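Local atomic coordinates of cytochrome c, putative (Shewanella oneidensis, PDB entry 1SP3), a protein that binds eight c-type hemes and probably works as a respiratory oxidoreductase, a tetrathionate reductase. Residues 165-173 against 398-406; 239-250 against 275-286. All coordinates share one frame; numbering follows the deposited sequence.

Interaction 1 (165-173 against 398-406). With HEC (heme c), chain H.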
loop_
_atom_site.group_PDB
_atom_site.type_symbol
_atom_site.label_atom_id
_atom_site.label_comp_id
_atom_site.label_asym_id
_atom_site.label_seq_id
_atom_site.Cartn_x
_atom_site.Cartn_y
_atom_site.Cartn_z
ATOM N N ASP A 165 7.219 -20.197 -1.181
ATOM C CA ASP A 165 8.199 -21.013 -1.815
ATOM C C ASP A 165 9.119 -20.155 -2.675
ATOM O O ASP A 165 8.841 -18.964 -2.887
ATOM C CB ASP A 165 7.548 -22.073 -2.664
ATOM C CG ASP A 165 6.559 -21.520 -3.636
ATOM O OD1 ASP A 165 5.784 -22.331 -4.195
ATOM O OD2 ASP A 165 6.454 -20.310 -3.938
ATOM N N LYS A 166 10.184 -20.778 -3.171
ATOM C CA LYS A 166 11.174 -20.135 -4.021
ATOM C C LYS A 166 10.526 -19.529 -5.241
ATOM O O LYS A 166 10.900 -18.430 -5.619
ATOM C CB LYS A 166 12.265 -21.095 -4.471
ATOM C CG LYS A 166 13.601 -20.422 -4.884
ATOM C CD LYS A 166 14.648 -21.510 -5.332
ATOM C CE LYS A 166 15.943 -20.873 -5.847
ATOM N NZ LYS A 166 16.499 -21.516 -7.140
ATOM N N ALA A 167 9.620 -20.267 -5.868
ATOM C CA ALA A 167 8.888 -19.794 -7.033
ATOM C C ALA A 167 8.146 -18.438 -6.798
ATOM O O ALA A 167 8.016 -17.649 -7.753
ATOM C CB ALA A 167 7.907 -20.848 -7.522
ATOM N N THR A 168 7.674 -18.195 -5.576
ATOM C CA THR A 168 6.988 -16.979 -5.224
ATOM C C THR A 168 7.958 -15.794 -4.853
ATOM O O THR A 168 7.779 -14.644 -5.300
ATOM C CB THR A 168 6.005 -17.221 -4.046
ATOM O OG1 THR A 168 4.996 -18.211 -4.435
ATOM C CG2 THR A 168 5.195 -15.827 -3.683
ATOM N N ASP A 169 8.938 -16.060 -4.010
ATOM C CA ASP A 169 9.882 -15.041 -3.630
ATOM C C ASP A 169 11.163 -15.741 -3.231
ATOM O O ASP A 169 11.200 -16.447 -2.218
ATOM C CB ASP A 169 9.344 -14.193 -2.439
ATOM C CG ASP A 169 10.192 -12.995 -2.147
ATOM O OD1 ASP A 169 11.333 -13.200 -1.630
ATOM O OD2 ASP A 169 9.820 -11.811 -2.403
ATOM N N VAL A 170 12.227 -15.471 -3.948
ATOM C CA VAL A 170 13.505 -16.052 -3.578
ATOM C C VAL A 170 14.108 -15.621 -2.222
ATOM O O VAL A 170 14.919 -16.378 -1.641
ATOM C CB VAL A 170 14.568 -15.868 -4.694
ATOM C CG1 VAL A 170 14.043 -16.393 -5.969
ATOM C CG2 VAL A 170 15.007 -14.380 -4.864
ATOM N N HIS A 171 13.806 -14.401 -1.752
ATOM C CA HIS A 171 14.413 -13.897 -0.534
ATOM C C HIS A 171 13.649 -14.399 0.665
ATOM O O HIS A 171 14.260 -14.820 1.641
ATOM C CB HIS A 171 14.451 -12.351 -0.580
ATOM C CG HIS A 171 15.268 -11.825 -1.713
ATOM N ND1 HIS A 171 14.717 -11.262 -2.847
ATOM C CD2 HIS A 171 16.605 -11.841 -1.918
ATOM C CE1 HIS A 171 15.680 -10.879 -3.667
ATOM N NE2 HIS A 171 16.844 -11.204 -3.118
ATOM N N MET A 172 12.313 -14.417 0.575
ATOM C CA MET A 172 11.480 -14.883 1.686
ATOM C C MET A 172 11.189 -16.420 1.786
ATOM O O MET A 172 10.729 -16.925 2.827
ATOM C CB MET A 172 10.149 -14.095 1.688
ATOM C CG MET A 172 10.446 -12.583 2.090
ATOM S SD MET A 172 8.910 -11.631 2.152
ATOM C CE MET A 172 9.042 -10.671 0.635
ATOM N N ASP A 173 11.381 -17.099 0.672
ATOM C CA ASP A 173 11.357 -18.572 0.532
ATOM C C ASP A 173 11.684 -19.317 1.831
ATOM O O ASP A 173 12.797 -19.263 2.297
ATOM C CB ASP A 173 12.388 -18.933 -0.491
ATOM C CG ASP A 173 12.589 -20.439 -0.637
ATOM O OD1 ASP A 173 11.721 -21.328 -0.212
ATOM O OD2 ASP A 173 13.624 -20.781 -1.261
ATOM N N ILE A 398 6.286 -2.030 -7.424
ATOM C CA ILE A 398 6.388 -3.439 -7.200
ATOM C C ILE A 398 7.827 -3.718 -6.745
ATOM O O ILE A 398 8.731 -3.505 -7.493
ATOM C CB ILE A 398 6.098 -4.191 -8.528
ATOM C CG1 ILE A 398 4.607 -4.064 -8.934
ATOM C CG2 ILE A 398 6.421 -5.647 -8.354
ATOM C CD1 ILE A 398 3.729 -4.681 -7.766
ATOM N N ASN A 399 8.017 -4.326 -5.567
ATOM C CA ASN A 399 9.325 -4.587 -5.018
ATOM C C ASN A 399 9.581 -5.988 -4.512
ATOM O O ASN A 399 10.757 -6.308 -4.235
ATOM C CB ASN A 399 9.673 -3.598 -3.870
ATOM C CG ASN A 399 9.809 -2.153 -4.375
ATOM O OD1 ASN A 399 10.814 -1.738 -4.966
ATOM N ND2 ASN A 399 8.778 -1.391 -4.114
ATOM N N HIS A 400 8.534 -6.779 -4.332
ATOM C CA HIS A 400 8.614 -8.129 -3.748
ATOM C C HIS A 400 8.304 -9.201 -4.803
ATOM O O HIS A 400 7.993 -8.829 -5.919
ATOM C CB HIS A 400 7.783 -8.243 -2.463
ATOM C CG HIS A 400 8.009 -7.076 -1.556
ATOM N ND1 HIS A 400 7.292 -5.893 -1.674
ATOM C CD2 HIS A 400 8.962 -6.846 -0.619
ATOM C CE1 HIS A 400 7.775 -5.003 -0.814
ATOM N NE2 HIS A 400 8.776 -5.558 -0.154
ATOM N N MET A 401 8.395 -10.505 -4.439
ATOM C CA MET A 401 8.249 -11.591 -5.388
ATOM C C MET A 401 9.397 -11.640 -6.418
ATOM O O MET A 401 9.212 -12.080 -7.570
ATOM C CB MET A 401 6.885 -11.575 -6.121
ATOM C CG MET A 401 5.674 -11.768 -5.163
ATOM S SD MET A 401 3.983 -11.758 -5.947
ATOM C CE MET A 401 3.047 -12.328 -4.488
ATOM N N VAL A 402 10.587 -11.289 -6.004
ATOM C CA VAL A 402 11.677 -11.470 -6.939
ATOM C C VAL A 402 11.673 -12.983 -7.326
ATOM O O VAL A 402 11.559 -13.848 -6.459
ATOM C CB VAL A 402 13.020 -11.007 -6.347
ATOM C CG1 VAL A 402 14.214 -11.490 -7.255
ATOM C CG2 VAL A 402 13.026 -9.415 -6.152
ATOM N N SER A 403 11.672 -13.280 -8.632
ATOM C CA SER A 403 11.611 -14.666 -9.123
ATOM C C SER A 403 13.032 -15.251 -9.210
ATOM O O SER A 403 13.994 -14.461 -9.281
ATOM C CB SER A 403 11.046 -14.633 -10.540
ATOM O OG SER A 403 9.709 -14.240 -10.431
ATOM N N PRO A 404 13.182 -16.598 -9.290
ATOM C CA PRO A 404 14.527 -17.168 -9.565
ATOM C C PRO A 404 15.119 -16.585 -10.803
ATOM O O PRO A 404 14.352 -16.113 -11.647
ATOM C CB PRO A 404 14.280 -18.678 -9.771
ATOM C CG PRO A 404 13.031 -18.974 -9.027
ATOM C CD PRO A 404 12.141 -17.652 -9.117
ATOM N N LYS A 405 16.440 -16.641 -10.914
ATOM C CA LYS A 405 17.165 -15.989 -11.993
ATOM C C LYS A 405 16.739 -16.486 -13.392
ATOM O O LYS A 405 16.762 -15.721 -14.371
ATOM C CB LYS A 405 18.666 -16.157 -11.744
ATOM C CG LYS A 405 19.118 -17.637 -11.770
ATOM C CD LYS A 405 20.592 -17.777 -11.412
ATOM C CE LYS A 405 21.139 -19.207 -11.773
ATOM N NZ LYS A 405 20.675 -20.192 -10.690
ATOM N N GLU A 406 16.271 -17.737 -13.451
ATOM C CA GLU A 406 15.843 -18.363 -14.735
ATOM C C GLU A 406 14.566 -17.709 -15.320
ATOM O O GLU A 406 14.300 -17.857 -16.495
ATOM C CB GLU A 406 15.671 -19.936 -14.622
ATOM C CG GLU A 406 16.939 -20.681 -14.272
ATOM C CD GLU A 406 17.277 -20.694 -12.766
ATOM O OE1 GLU A 406 18.460 -21.046 -12.464
ATOM O OE2 GLU A 406 16.389 -20.397 -11.879
HETATM FE FE HEC H . 18.643 -10.742 -3.628
HETATM C CHA HEC H . 19.276 -14.002 -4.358
HETATM C CHB HEC H . 17.772 -10.151 -6.898
HETATM C CHC HEC H . 17.432 -7.667 -2.791
HETATM C CHD HEC H . 20.235 -10.980 -0.681
HETATM N NA HEC H . 18.513 -11.871 -5.295
HETATM C C1A HEC H . 18.839 -13.182 -5.382
HETATM C C2A HEC H . 18.664 -13.616 -6.722
HETATM C C3A HEC H . 18.252 -12.567 -7.435
HETATM C C4A HEC H . 18.174 -11.447 -6.553
HETATM C CMA HEC H . 17.902 -12.549 -8.944
HETATM C CAA HEC H . 18.966 -15.077 -7.171
HETATM C CBA HEC H . 17.708 -15.908 -7.138
HETATM C CGA HEC H . 18.023 -17.321 -7.650
HETATM O O1A HEC H . 18.626 -18.072 -6.857
HETATM O O2A HEC H . 17.644 -17.666 -8.807
HETATM N NB HEC H . 17.784 -9.162 -4.656
HETATM C C1B HEC H . 17.441 -9.190 -5.976
HETATM C C2B HEC H . 16.706 -8.003 -6.245
HETATM C C3B HEC H . 16.580 -7.320 -5.098
HETATM C C4B HEC H . 17.278 -8.052 -4.083
HETATM C CMB HEC H . 16.187 -7.595 -7.635
HETATM C CAB HEC H . 15.829 -5.980 -4.865
HETATM C CBB HEC H . 14.482 -5.953 -4.973
HETATM N NC HEC H . 18.835 -9.491 -2.073
HETATM C C1C HEC H . 18.230 -8.286 -1.887
HETATM C C2C HEC H . 18.598 -7.787 -0.592
HETATM C C3C HEC H . 19.359 -8.750 0.026
HETATM C C4C HEC H . 19.495 -9.831 -0.907
HETATM C CMC HEC H . 18.119 -6.426 -0.060
HETATM C CAC HEC H . 20.091 -8.719 1.422
HETATM C CBC HEC H . 19.549 -8.126 2.529
HETATM N ND HEC H . 19.611 -12.282 -2.645
HETATM C C1D HEC H . 20.191 -12.152 -1.394
HETATM C C2D HEC H . 20.752 -13.442 -0.991
HETATM C C3D HEC H . 20.431 -14.359 -2.170
HETATM C C4D HEC H . 19.735 -13.542 -3.147
HETATM C CMD HEC H . 21.483 -13.792 0.329
HETATM C CAD HEC H . 20.761 -15.833 -2.402
HETATM C CBD HEC H . 22.182 -15.694 -2.970
HETATM C CGD HEC H . 22.794 -17.073 -3.034
HETATM O O1D HEC H . 24.052 -17.136 -2.829
HETATM O O2D HEC H . 22.024 -18.071 -3.280
HETATM O O HOH W 1 17.567 -20.089 -9.288
#
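Two loops form a largely buried contact over a bis-histidine c-type heme: 165-173, between helices 136-143 and 181-184, lies against 398-406, which follows strand 387-397. His171 is an axial ligand of heme c #5, its NE2 1.9 Å from the iron HEC FE, and His213 takes the other axial place; His400 does the same for heme c #6 together with His185. The contact therefore joins the ligand loops of two hemes. Asp169 makes one of two hydrogen bonds between the loops. With CG anti to the backbone N (chi1 -171°), its carboxylate lies between the backbones: OD2 accepts Met401 N at 2.8 Å on the anti side, tilted from the carboxylate plane, in a bent bond (139° at the hydrogen), while OD1 takes Met172 N in an Asx motif and, weakly, His171 N. One carboxylate thus fixes the turn carrying His171 and holds the residue next to His400. A straighter bond runs from Val170 N to Val402 O (3.1 Å, 166°). Val170 CG2 sits over the centre of the His171 ring and also touches Val402 CG1 at 3.8 Å; Val402 CG2 lies at the ring's edge, in its plane, so the imidazole is hemmed in from two directions. Val170 CG1 packs on Pro404 CD. Beyond that proline the heme propionate is gripped twice: its O2A accepts Lys405 N at 2.6 Å and a water that also receives a bond from Lys166 NZ and donates one to Glu406 OE2.

Interaction 2 (239-250 against 275-286); sequences FFAKNEPTKMQW and KGNFVWEKMVKP
Lys247 and Trp280 pair across an antiparallel ladder, and the lysine's chain runs along the aromatic face shared with Phe278 and Trp250. Its CB lies over the six-membered ring of Trp280. With CG anti to the backbone N (chi1 -168°), CG passes Val279 O and CD comes to Phe278 CD2; the bend at chi3 brings CE between Trp280 CZ2, at 3.6 Å, and the face of Phe278. NZ ends over that same face, 3.9 Å from the Phe278 ring centroid, in a cation-pi contact. Phe278 in turn directs its edge at the face of Trp250, a T-shaped pair with planes at 88°. Trp250 NE1 donates to Lys275 O at 2.8 Å from above the carbonyl plane, and Lys275 CG lies against Trp250 CZ2. Replacing Trp250 by an alanine removes the indole, and Lys275 O would probably lose this donor and the Phe278 edge the face it meets. Met248 N and, weakly, Gln249 N both reach Val279 O, a classic beta bulge. Beyond the bulged ladder, before strand 246-250 and after strand 276-281, Phe240 and Val284 form a single bridge bonded both ways, with Val284 CB over the Phe240 ring 3.7 Å from its centroid, and Met283 CE makes a CH-pi contact over Phe239. Strand 246-251 is flanked by 276-281 on one side and pairs in parallel with 325-339, which Phe240 and Trp250 also touch, within a mixed sheet.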
loop_
_atom_site.group_PDB
_atom_site.type_symbol
_atom_site.label_atom_id
_atom_site.label_comp_id
_atom_site.label_asym_id
_atom_site.label_seq_id
_atom_site.Cartn_x
_atom_site.Cartn_y
_atom_site.Cartn_z
ATOM N N PHE A 239 6.425 -10.974 -12.774
ATOM C CA PHE A 239 4.989 -11.104 -12.437
ATOM C C PHE A 239 4.733 -10.819 -10.950
ATOM O O PHE A 239 5.578 -11.174 -10.069
ATOM C CB PHE A 239 4.454 -12.507 -12.738
ATOM C CG PHE A 239 4.532 -12.890 -14.230
ATOM C CD1 PHE A 239 5.613 -13.654 -14.720
ATOM C CD2 PHE A 239 3.545 -12.453 -15.129
ATOM C CE1 PHE A 239 5.646 -14.077 -16.103
ATOM C CE2 PHE A 239 3.562 -12.845 -16.524
ATOM C CZ PHE A 239 4.617 -13.677 -17.009
ATOM N N PHE A 240 3.564 -10.222 -10.675
ATOM C CA PHE A 240 3.021 -10.200 -9.345
ATOM C C PHE A 240 1.623 -10.887 -9.295
ATOM O O PHE A 240 1.098 -11.382 -10.322
ATOM C CB PHE A 240 3.035 -8.762 -8.861
ATOM C CG PHE A 240 2.075 -7.874 -9.583
ATOM C CD1 PHE A 240 0.786 -7.732 -9.128
ATOM C CD2 PHE A 240 2.485 -7.101 -10.669
ATOM C CE1 PHE A 240 -0.096 -6.865 -9.772
ATOM C CE2 PHE A 240 1.611 -6.261 -11.342
ATOM C CZ PHE A 240 0.347 -6.121 -10.910
ATOM N N ALA A 241 1.000 -10.912 -8.115
ATOM C CA ALA A 241 -0.236 -11.693 -7.911
ATOM C C ALA A 241 -0.014 -13.110 -8.496
ATOM O O ALA A 241 -0.785 -13.625 -9.263
ATOM C CB ALA A 241 -1.455 -11.006 -8.588
ATOM N N LYS A 242 1.111 -13.694 -8.176
ATOM C CA LYS A 242 1.464 -14.992 -8.702
ATOM C C LYS A 242 0.525 -16.082 -8.243
ATOM O O LYS A 242 0.306 -17.025 -8.984
ATOM C CB LYS A 242 2.867 -15.308 -8.240
ATOM C CG LYS A 242 3.970 -14.679 -9.021
ATOM C CD LYS A 242 5.321 -14.933 -8.249
ATOM C CE LYS A 242 6.453 -14.352 -9.020
ATOM N NZ LYS A 242 7.793 -14.632 -8.416
ATOM N N ASN A 243 -0.010 -15.997 -7.017
ATOM C CA ASN A 243 -0.687 -17.151 -6.393
ATOM C C ASN A 243 -2.194 -16.984 -6.232
ATOM O O ASN A 243 -2.895 -17.965 -6.024
ATOM C CB ASN A 243 -0.054 -17.514 -5.049
ATOM C CG ASN A 243 1.409 -17.905 -5.208
ATOM O OD1 ASN A 243 1.775 -18.612 -6.156
ATOM N ND2 ASN A 243 2.259 -17.375 -4.353
ATOM N N GLU A 244 -2.649 -15.742 -6.356
ATOM C CA GLU A 244 -3.979 -15.297 -5.939
ATOM C C GLU A 244 -4.337 -14.007 -6.774
ATOM O O GLU A 244 -3.524 -13.107 -6.830
ATOM C CB GLU A 244 -3.813 -14.894 -4.488
ATOM C CG GLU A 244 -5.054 -14.824 -3.627
ATOM C CD GLU A 244 -4.726 -15.301 -2.223
ATOM O OE1 GLU A 244 -3.802 -14.682 -1.575
ATOM O OE2 GLU A 244 -5.351 -16.325 -1.792
ATOM N N PRO A 245 -5.583 -13.886 -7.276
ATOM C CA PRO A 245 -6.038 -12.707 -8.045
ATOM C C PRO A 245 -5.936 -11.430 -7.231
ATOM O O PRO A 245 -6.181 -11.532 -6.049
ATOM C CB PRO A 245 -7.536 -13.022 -8.337
ATOM C CG PRO A 245 -7.628 -14.533 -8.225
ATOM C CD PRO A 245 -6.664 -14.889 -7.101
ATOM N N THR A 246 -5.588 -10.295 -7.866
ATOM C CA THR A 246 -5.680 -8.955 -7.294
ATOM C C THR A 246 -6.693 -8.201 -8.058
ATOM O O THR A 246 -6.937 -8.467 -9.288
ATOM C CB THR A 246 -4.479 -8.025 -7.613
ATOM O OG1 THR A 246 -3.694 -8.528 -8.718
ATOM C CG2 THR A 246 -3.703 -7.783 -6.526
ATOM N N LYS A 247 -7.187 -7.159 -7.405
ATOM C CA LYS A 247 -8.155 -6.295 -8.066
ATOM C C LYS A 247 -7.414 -5.349 -9.012
ATOM O O LYS A 247 -6.449 -4.711 -8.603
ATOM C CB LYS A 247 -8.913 -5.557 -7.009
ATOM C CG LYS A 247 -10.148 -4.819 -7.508
ATOM C CD LYS A 247 -10.918 -4.230 -6.307
ATOM C CE LYS A 247 -11.514 -5.340 -5.470
ATOM N NZ LYS A 247 -12.190 -4.717 -4.256
ATOM N N MET A 248 -7.853 -5.299 -10.252
ATOM C CA MET A 248 -7.273 -4.424 -11.241
ATOM C C MET A 248 -8.185 -3.221 -11.542
ATOM O O MET A 248 -7.690 -2.146 -11.901
ATOM C CB MET A 248 -6.929 -5.197 -12.531
ATOM C CG MET A 248 -5.842 -6.336 -12.267
ATOM S SD MET A 248 -4.155 -5.723 -11.735
ATOM C CE MET A 248 -3.548 -4.683 -13.175
ATOM N N GLN A 249 -9.481 -3.367 -11.360
ATOM C CA GLN A 249 -10.432 -2.225 -11.593
ATOM C C GLN A 249 -11.511 -2.243 -10.558
ATOM O O GLN A 249 -11.933 -3.297 -10.166
ATOM C CB GLN A 249 -11.130 -2.319 -12.933
ATOM C CG GLN A 249 -10.155 -2.678 -14.077
ATOM C CD GLN A 249 -10.806 -2.705 -15.430
ATOM O OE1 GLN A 249 -10.394 -3.503 -16.297
ATOM N NE2 GLN A 249 -11.847 -1.877 -15.618
ATOM N N TRP A 250 -11.930 -1.055 -10.134
ATOM C CA TRP A 250 -13.039 -0.854 -9.198
ATOM C C TRP A 250 -13.858 0.361 -9.732
ATOM O O TRP A 250 -13.485 1.541 -9.533
ATOM C CB TRP A 250 -12.516 -0.535 -7.791
ATOM C CG TRP A 250 -13.544 -0.563 -6.706
ATOM C CD1 TRP A 250 -14.918 -0.258 -6.797
ATOM C CD2 TRP A 250 -13.291 -0.860 -5.318
ATOM N NE1 TRP A 250 -15.473 -0.351 -5.542
ATOM C CE2 TRP A 250 -14.503 -0.725 -4.629
ATOM C CE3 TRP A 250 -12.144 -1.206 -4.600
ATOM C CZ2 TRP A 250 -14.615 -0.957 -3.273
ATOM C CZ3 TRP A 250 -12.249 -1.458 -3.254
ATOM C CH2 TRP A 250 -13.472 -1.317 -2.595
ATOM N N LYS A 275 -20.384 -2.083 -3.558
ATOM C CA LYS A 275 -19.145 -1.509 -4.070
ATOM C C LYS A 275 -19.027 -1.224 -5.569
ATOM O O LYS A 275 -18.208 -0.470 -5.926
ATOM C CB LYS A 275 -17.973 -2.430 -3.668
ATOM C CG LYS A 275 -17.724 -2.481 -2.113
ATOM C CD LYS A 275 -16.700 -3.584 -1.722
ATOM C CE LYS A 275 -16.784 -3.955 -0.190
ATOM N NZ LYS A 275 -15.670 -4.860 0.312
ATOM N N GLY A 276 -19.767 -1.883 -6.443
ATOM C CA GLY A 276 -19.698 -1.590 -7.888
ATOM C C GLY A 276 -19.085 -2.772 -8.635
ATOM O O GLY A 276 -19.221 -3.870 -8.190
ATOM N N ASN A 277 -18.455 -2.563 -9.791
ATOM C CA ASN A 277 -17.866 -3.660 -10.557
ATOM C C ASN A 277 -16.395 -3.771 -10.354
ATOM O O ASN A 277 -15.728 -2.723 -10.224
ATOM C CB ASN A 277 -18.083 -3.475 -12.054
ATOM C CG ASN A 277 -19.475 -3.938 -12.476
ATOM O OD1 ASN A 277 -19.671 -5.090 -12.756
ATOM N ND2 ASN A 277 -20.464 -3.057 -12.364
ATOM N N PHE A 278 -15.895 -5.021 -10.355
ATOM C CA PHE A 278 -14.476 -5.356 -10.259
ATOM C C PHE A 278 -13.946 -6.177 -11.457
ATOM O O PHE A 278 -14.706 -6.887 -12.163
ATOM C CB PHE A 278 -14.253 -6.227 -9.034
ATOM C CG PHE A 278 -14.794 -5.671 -7.750
ATOM C CD1 PHE A 278 -15.544 -6.492 -6.903
ATOM C CD2 PHE A 278 -14.537 -4.383 -7.361
ATOM C CE1 PHE A 278 -16.034 -5.977 -5.702
ATOM C CE2 PHE A 278 -15.012 -3.868 -6.187
ATOM C CZ PHE A 278 -15.751 -4.658 -5.340
ATOM N N VAL A 279 -12.650 -6.027 -11.731
ATOM C CA VAL A 279 -11.922 -6.945 -12.611
ATOM C C VAL A 279 -10.715 -7.427 -11.765
ATOM O O VAL A 279 -10.062 -6.638 -11.093
ATOM C CB VAL A 279 -11.483 -6.245 -13.928
ATOM C CG1 VAL A 279 -10.736 -7.228 -14.867
ATOM C CG2 VAL A 279 -12.731 -5.612 -14.690
ATOM N N TRP A 280 -10.515 -8.729 -11.736
ATOM C CA TRP A 280 -9.470 -9.340 -11.048
ATOM C C TRP A 280 -8.567 -9.947 -12.035
ATOM O O TRP A 280 -9.014 -10.304 -13.136
ATOM C CB TRP A 280 -10.042 -10.457 -10.208
ATOM C CG TRP A 280 -10.963 -9.947 -9.124
ATOM C CD1 TRP A 280 -12.305 -9.670 -9.240
ATOM C CD2 TRP A 280 -10.603 -9.678 -7.759
ATOM N NE1 TRP A 280 -12.775 -9.210 -8.027
ATOM C CE2 TRP A 280 -11.764 -9.250 -7.093
ATOM C CE3 TRP A 280 -9.409 -9.771 -7.026
ATOM C CZ2 TRP A 280 -11.769 -8.913 -5.710
ATOM C CZ3 TRP A 280 -9.405 -9.400 -5.647
ATOM C CH2 TRP A 280 -10.567 -8.986 -5.012
ATOM N N GLU A 281 -7.282 -10.079 -11.654
ATOM C CA GLU A 281 -6.271 -10.735 -12.526
ATOM C C GLU A 281 -5.258 -11.447 -11.661
ATOM O O GLU A 281 -4.934 -11.001 -10.531
ATOM C CB GLU A 281 -5.572 -9.750 -13.430
ATOM C CG GLU A 281 -5.002 -10.401 -14.690
ATOM C CD GLU A 281 -4.124 -9.486 -15.558
ATOM O OE1 GLU A 281 -4.385 -8.250 -15.609
ATOM O OE2 GLU A 281 -3.164 -10.031 -16.209
ATOM N N LYS A 282 -4.798 -12.606 -12.161
ATOM C CA LYS A 282 -3.776 -13.351 -11.484
ATOM C C LYS A 282 -2.526 -13.422 -12.438
ATOM O O LYS A 282 -2.685 -13.400 -13.643
ATOM C CB LYS A 282 -4.370 -14.746 -11.306
ATOM C CG LYS A 282 -3.917 -15.528 -10.086
ATOM C CD LYS A 282 -4.174 -17.060 -10.242
ATOM C CE LYS A 282 -2.872 -17.825 -10.338
ATOM N NZ LYS A 282 -3.016 -19.165 -9.666
ATOM N N MET A 283 -1.320 -13.525 -11.895
ATOM C CA MET A 283 -0.124 -13.660 -12.695
ATOM C C MET A 283 0.067 -12.413 -13.623
ATOM O O MET A 283 0.017 -12.508 -14.880
ATOM C CB MET A 283 -0.111 -15.034 -13.413
ATOM C CG MET A 283 1.311 -15.510 -13.764
ATOM S SD MET A 283 2.442 -15.918 -12.318
ATOM C CE MET A 283 3.779 -16.362 -13.357
ATOM N N VAL A 284 0.245 -11.236 -12.965
ATOM C CA VAL A 284 0.097 -9.960 -13.626
ATOM C C VAL A 284 1.450 -9.360 -14.000
ATOM O O VAL A 284 2.377 -9.266 -13.125
ATOM C CB VAL A 284 -0.690 -8.973 -12.733
ATOM C CG1 VAL A 284 -1.068 -7.731 -13.498
ATOM C CG2 VAL A 284 -1.998 -9.637 -12.231
ATOM N N LYS A 285 1.580 -8.959 -15.256
ATOM C CA LYS A 285 2.733 -8.193 -15.626
ATOM C C LYS A 285 2.549 -6.808 -15.104
ATOM O O LYS A 285 1.458 -6.180 -15.156
ATOM C CB LYS A 285 2.888 -8.125 -17.134
ATOM C CG LYS A 285 3.107 -9.509 -17.781
ATOM C CD LYS A 285 3.012 -9.386 -19.294
ATOM C CE LYS A 285 3.373 -10.769 -19.924
ATOM N NZ LYS A 285 2.884 -10.909 -21.337
ATOM N N PRO A 286 3.644 -6.287 -14.584
ATOM C CA PRO A 286 3.694 -4.875 -14.208
ATOM C C PRO A 286 3.611 -3.975 -15.451
ATOM O O PRO A 286 3.900 -4.417 -16.525
ATOM C CB PRO A 286 5.088 -4.735 -13.576
ATOM C CG PRO A 286 5.468 -6.093 -13.120
ATOM C CD PRO A 286 4.874 -7.019 -14.191
#

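How the interactions relate
From the N terminus the chain first reaches 165-173, in the loop between helices 136-143 and 181-184, whose partner 398-406 comes only after strand 387-397; interaction 1 closes a loop of 224 intervening residues. Nested inside it, interaction 2 closes a much shorter one, with 24 residues between 239-250 and 275-286. The first contact ties together heme-ligand loops; the second pairs strands 246-251 and 276-281 antiparallel within the mixed sheet. They also touch: Lys242 NZ probably bonds to Ser403 OG at 2.8 Å and reaches backbone oxygens of both loops of interaction 1, while Asn243 ND2 probably bonds to Thr168 OG1. The segment leading into strand 246-251 thus joins sheet to heme loops.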